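Long-range contact in PHD finger protein 3 (PDB 6IC9), which reads the phosphorylated C-terminal domain of RNA polymerase II through its SPOC domain and regulates neuronal gene expression: residues K102-V106 with M117-P121. Numbering follows the deposited sequence. Where two conformers were deposited one is given.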
ATOM      1  N   LYS A 102      10.264  -7.589   7.960  1.00 29.00           N
ATOM      2  CA  LYS A 102       9.065  -7.315   8.745  1.00 34.61           C
ATOM      3  C   LYS A 102       8.866  -5.809   8.847  1.00 33.63           C
ATOM      4  O   LYS A 102       8.787  -5.231   9.937  1.00 33.31           O
ATOM      5  CB  LYS A 102       9.139  -7.960  10.135  1.00 35.59           C
ATOM      6  CG  LYS A 102       9.351  -9.474  10.068  1.00 39.36           C
ATOM      7  CD  LYS A 102       9.616 -10.060  11.465  1.00 47.86           C
ATOM      8  CE  LYS A 102       9.832 -11.575  11.378  1.00 58.98           C
ATOM      9  NZ  LYS A 102       8.593 -12.222  10.851  1.00 63.00           N
ATOM     10  N   ARG A 103       8.856  -5.166   7.677  1.00 29.44           N
ATOM     11  CA  ARG A 103       8.622  -3.735   7.595  1.00 29.23           C
ATOM     12  C   ARG A 103       7.530  -3.510   6.565  1.00 27.66           C
ATOM     13  O   ARG A 103       7.236  -4.382   5.739  1.00 26.63           O
ATOM     14  CB  ARG A 103       9.910  -2.953   7.182  1.00 28.00           C
ATOM     15  CG  ARG A 103      11.066  -3.015   8.245  1.00 28.49           C
ATOM     16  CD  ARG A 103      10.688  -2.242   9.505  1.00 35.86           C
ATOM     17  NE  ARG A 103      11.780  -2.187  10.485  1.00 41.84           N
ATOM     18  CZ  ARG A 103      11.955  -3.092  11.448  1.00 46.10           C
ATOM     19  NH1 ARG A 103      11.146  -4.130  11.525  1.00 41.10           N
ATOM     20  NH2 ARG A 103      12.956  -2.987  12.318  1.00 49.40           N
ATOM     21  N   TYR A 104       6.973  -2.310   6.601  1.00 26.25           N
ATOM     22  CA  TYR A 104       6.170  -1.797   5.505  1.00 26.33           C
ATOM     23  C   TYR A 104       6.955  -0.716   4.759  1.00 25.77           C
ATOM     24  O   TYR A 104       7.837  -0.052   5.317  1.00 27.18           O
ATOM     25  CB  TYR A 104       4.837  -1.195   6.007  1.00 24.18           C
ATOM     26  CG  TYR A 104       3.897  -2.169   6.706  1.00 25.87           C
ATOM     27  CD1 TYR A 104       4.063  -3.586   6.593  1.00 24.63           C
ATOM     28  CD2 TYR A 104       2.831  -1.687   7.477  1.00 26.57           C
ATOM     29  CE1 TYR A 104       3.210  -4.468   7.271  1.00 31.20           C
ATOM     30  CE2 TYR A 104       1.960  -2.586   8.137  1.00 31.31           C
ATOM     31  CZ  TYR A 104       2.165  -3.963   8.020  1.00 31.28           C
ATOM     32  OH  TYR A 104       1.314  -4.852   8.652  1.00 34.55           O
ATOM     33  N   GLY A 105       6.587  -0.489   3.505  1.00 25.44           N
ATOM     34  CA  GLY A 105       7.168   0.621   2.738  1.00 24.51           C
ATOM     35  C   GLY A 105       6.369   1.900   2.961  1.00 27.43           C
ATOM     36  O   GLY A 105       5.146   1.860   3.161  1.00 28.00           O
ATOM     37  N   VAL A 106       7.047   3.046   2.844  1.00 25.19           N
ATOM     38  CA  VAL A 106       6.418   4.372   2.963  1.00 26.31           C
ATOM     39  C   VAL A 106       6.557   5.116   1.640  1.00 25.42           C
ATOM     40  O   VAL A 106       7.682   5.306   1.153  1.00 28.59           O
ATOM     41  CB  VAL A 106       7.053   5.197   4.095  1.00 29.34           C
ATOM     42  CG1 VAL A 106       6.255   6.513   4.265  1.00 28.69           C
ATOM     43  CG2 VAL A 106       7.041   4.372   5.415  1.00 28.45           C
ATOM     44  N   MET A 117       0.647   6.752   2.311  1.00 24.17           N
ATOM     45  CA  MET A 117       0.457   5.486   1.622  1.00 23.66           C
ATOM     46  C   MET A 117       1.548   4.516   2.055  1.00 25.00           C
ATOM     47  O   MET A 117       2.739   4.834   1.978  1.00 26.53           O
ATOM     48  CB  MET A 117       0.455   5.670   0.104  1.00 28.62           C
ATOM     49  CG  MET A 117       0.231   4.332  -0.607  1.00 31.61           C
ATOM     50  SD  MET A 117      -0.268   4.670  -2.321  1.00 38.90           S
ATOM     51  CE  MET A 117      -0.669   3.032  -2.842  1.00 38.97           C
ATOM     52  N   TYR A 118       1.141   3.351   2.528  1.00 23.95           N
ATOM     53  CA  TYR A 118       2.081   2.322   2.967  1.00 23.32           C
ATOM     54  C   TYR A 118       1.953   1.098   2.079  1.00 25.12           C
ATOM     55  O   TYR A 118       0.863   0.782   1.586  1.00 27.00           O
ATOM     56  CB  TYR A 118       1.813   1.897   4.420  1.00 25.69           C
ATOM     57  CG  TYR A 118       1.934   3.093   5.363  1.00 26.81           C
ATOM     58  CD1 TYR A 118       3.187   3.643   5.634  1.00 25.36           C
ATOM     59  CD2 TYR A 118       0.776   3.695   5.901  1.00 27.68           C
ATOM     60  CE1 TYR A 118       3.298   4.784   6.463  1.00 27.63           C
ATOM     61  CE2 TYR A 118       0.868   4.805   6.753  1.00 25.40           C
ATOM     62  CZ  TYR A 118       2.120   5.342   6.999  1.00 30.09           C
ATOM     63  OH  TYR A 118       2.177   6.434   7.825  1.00 28.30           O
ATOM     64  N   LEU A 119       3.062   0.394   1.884  0.55 24.34           N
ATOM     65  CA  LEU A 119       3.099  -0.814   1.068  0.55 23.13           C
ATOM     66  C   LEU A 119       3.324  -1.981   1.990  0.55 24.69           C
ATOM     67  O   LEU A 119       4.370  -2.048   2.643  0.55 24.15           O
ATOM     68  CB  LEU A 119       4.229  -0.746   0.039  0.55 25.35           C
ATOM     69  CG  LEU A 119       4.232  -1.549  -1.259  0.55 29.53           C
ATOM     70  CD1 LEU A 119       3.067  -1.147  -2.243  0.55 25.80           C
ATOM     71  CD2 LEU A 119       5.569  -1.201  -1.939  0.55 25.81           C
ATOM     72  N   ILE A 120       2.372  -2.911   2.005  1.00 25.07           N
ATOM     73  CA  ILE A 120       2.291  -3.992   2.969  1.00 25.59           C
ATOM     74  C   ILE A 120       2.535  -5.321   2.251  1.00 24.58           C
ATOM     75  O   ILE A 120       1.782  -5.673   1.346  1.00 26.59           O
ATOM     76  CB  ILE A 120       0.918  -3.982   3.657  1.00 23.32           C
ATOM     77  CG1 ILE A 120       0.803  -2.716   4.509  1.00 30.10           C
ATOM     78  CG2 ILE A 120       0.766  -5.303   4.518  1.00 26.10           C
ATOM     79  CD1 ILE A 120      -0.611  -2.529   5.144  1.00 31.62           C
ATOM     80  N   PRO A 121       3.533  -6.103   2.637  1.00 23.97           N
ATOM     81  CA  PRO A 121       3.647  -7.454   2.078  1.00 25.16           C
ATOM     82  C   PRO A 121       2.687  -8.390   2.809  1.00 29.63           C
ATOM     83  O   PRO A 121       2.677  -8.449   4.043  1.00 35.64           O
ATOM     84  CB  PRO A 121       5.106  -7.818   2.348  1.00 27.60           C
ATOM     85  CG  PRO A 121       5.454  -7.061   3.598  1.00 27.74           C
ATOM     86  CD  PRO A 121       4.678  -5.755   3.507  1.00 26.38           C
TER
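Tyr104 lays one face of its ring over the side chain of Ile120. Ile120 CG1 sits 3.6 Å from the centroid of the Tyr104 ring and only 7° off the ring normal, a CH-pi contact. CG2 and CD1 of Ile120 spread beneath different parts of the ring, near CE1 and CE2 of Tyr104. CG of Tyr104 lies beside its own backbone N, anti to the carbonyl carbon (chi1 -62°), which swings the ring across to Ile120. Pro121 CD meets the ring obliquely, 3.8 Å from Tyr104 CD1. The phenol oxygen is hydrogen-bonded to Trp61 NE1 of helix 57-70, a helix that also touches the Tyr104 side chain through Pro57 and Val60.

Gly105 and Leu119 form an antiparallel hydrogen-bonded pair. Gly105 N donates to Leu119 O at 2.8 Å, and Leu119 N returns a bond to Gly105 O at 2.9 Å. Tyr118 CA adds a CA-H...O contact to Gly105 O at 3.1 Å.

Val106 and Tyr118 form the next pair, non-hydrogen-bonded, and their side chains run side by side. Val106 CG2 lies in the plane of the Tyr118 ring, at its edge, 3.9 Å from Tyr118 CE1. Both residues pack on the bound phosphopeptide.

Without the ring, as with an alanine at Tyr104, Ile120 is likely to lose its aromatic cover and Trp61 NE1 its phenol partner. Two backbone bonds join strands 104-107 and 114-122 of this SPOC hairpin, while the side chains meet across them through apolar contacts. The one polar group of the main stack, the phenol oxygen, is satisfied by Trp61, and the Val106-Tyr118 side meets the peptide.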